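Local coordinates for uncharacterized protein DUF1185 (Bordetella bronchiseptica RB50, PDB 3BYQ) that is of uncharacterised function but adopts a variant of the Bacillus chorismate mutase fold and may take part in amino-acid metabolism, at the interface of chains A and B. Residues are numbered along the deposited sequence; one frame, centred on the assembly and turned at random. Chains: chain A/B, Uncharacterized protein DUF1185.

The interface of chains A and B. Residues chain A 12-14; chain B 12-14.
A:Ile13 and B:Ile13 sit side by side on one face of a sheet continued across the chains, where strand 7-17 of one copy pairs antiparallel with that of the other. A two-fold axis relates the chains, and the two isoleucines flank it, their side chains parallel and off the same face. In B:Ile13, CB lies 3.9 Å from the backbone oxygen O of A:Leu12. The methyl CG2 of B:Ile13, anti to the carbonyl carbon, reaches towards the partner and meets the methylene CG1 of A:Ile13 at 3.5 Å, with CB of A:Ile13 farther off at 4.2 Å. The ethyl branch takes the crowded position between backbone N and carbonyl carbon (chi1 67°); its CG1 and the tip CD1 turn away from A:Ile13, which leaves CG2 to make the contact. A:Ile13 is turned differently (chi1 -68°) and presents CG1 instead, so the side chains break the two-fold symmetry that the backbones keep. The leucines and valines rise from the opposite face.

Main-chain hydrogen bonds join the strands through residues 12 and 14. B:Val14 N donates to A:Leu12 O at 2.9 Å, and A:Val14 N to B:Leu12 O at 3.0 Å. Flanking them, B:Leu12 N donates to A:Val14 O at 2.9 Å. The seam probably helps hold the chains together within the six-chain deposited assembly. At the other end of the strand pair A:Leu12 N reaches B:Val14 O, also at 2.9 Å.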
loop_
_atom_site.group_PDB
_atom_site.type_symbol
_atom_site.label_atom_id
_atom_site.label_comp_id
_atom_site.label_asym_id
_atom_site.label_seq_id
_atom_site.Cartn_x
_atom_site.Cartn_y
_atom_site.Cartn_z
ATOM N N LEU A 12 -3.231 16.324 13.869
ATOM C CA LEU A 12 -2.016 16.922 14.386
ATOM C C LEU A 12 -1.153 15.758 14.763
ATOM O O LEU A 12 -1.609 14.889 15.475
ATOM C CB LEU A 12 -2.254 17.817 15.612
ATOM C CG LEU A 12 -0.980 18.350 16.278
ATOM C CD1 LEU A 12 -0.218 19.324 15.360
ATOM C CD2 LEU A 12 -1.328 19.047 17.607
ATOM N N ILE A 13 0.057 15.735 14.219
ATOM C CA ILE A 13 1.036 14.658 14.411
ATOM C C ILE A 13 2.317 15.260 14.984
ATOM O O ILE A 13 2.791 16.260 14.439
ATOM C CB ILE A 13 1.339 14.010 13.024
ATOM C CG1 ILE A 13 0.104 13.261 12.497
ATOM C CG2 ILE A 13 2.544 13.065 13.071
ATOM C CD1 ILE A 13 0.220 12.799 11.048
ATOM N N VAL A 14 2.848 14.681 16.047
ATOM C CA VAL A 14 4.144 15.094 16.593
ATOM C C VAL A 14 5.003 13.851 16.690
ATOM O O VAL A 14 4.623 12.893 17.372
ATOM C CB VAL A 14 4.071 15.818 17.976
ATOM C CG1 VAL A 14 5.462 16.183 18.479
ATOM C CG2 VAL A 14 3.151 17.095 17.911
ATOM N N LEU B 12 2.642 11.054 18.530
ATOM C CA LEU B 12 1.374 11.404 19.149
ATOM C C LEU B 12 0.509 11.906 18.013
ATOM O O LEU B 12 0.954 12.749 17.270
ATOM C CB LEU B 12 1.580 12.506 20.170
ATOM C CG LEU B 12 0.332 13.072 20.862
ATOM C CD1 LEU B 12 -0.313 11.992 21.682
ATOM C CD2 LEU B 12 0.717 14.241 21.746
ATOM N N ILE B 13 -0.683 11.339 17.833
ATOM C CA ILE B 13 -1.581 11.874 16.807
ATOM C C ILE B 13 -2.906 12.204 17.444
ATOM O O ILE B 13 -3.400 11.506 18.346
ATOM C CB ILE B 13 -1.753 10.996 15.568
ATOM C CG1 ILE B 13 -2.468 9.693 15.913
ATOM C CG2 ILE B 13 -0.390 10.726 14.917
ATOM C CD1 ILE B 13 -2.679 8.774 14.717
ATOM N N VAL B 14 -3.447 13.338 17.013
ATOM C CA VAL B 14 -4.755 13.814 17.486
ATOM C C VAL B 14 -5.576 14.089 16.240
ATOM O O VAL B 14 -5.239 14.945 15.456
ATOM C CB VAL B 14 -4.744 15.063 18.403
ATOM C CG1 VAL B 14 -6.172 15.420 18.841
ATOM C CG2 VAL B 14 -3.834 14.807 19.630
#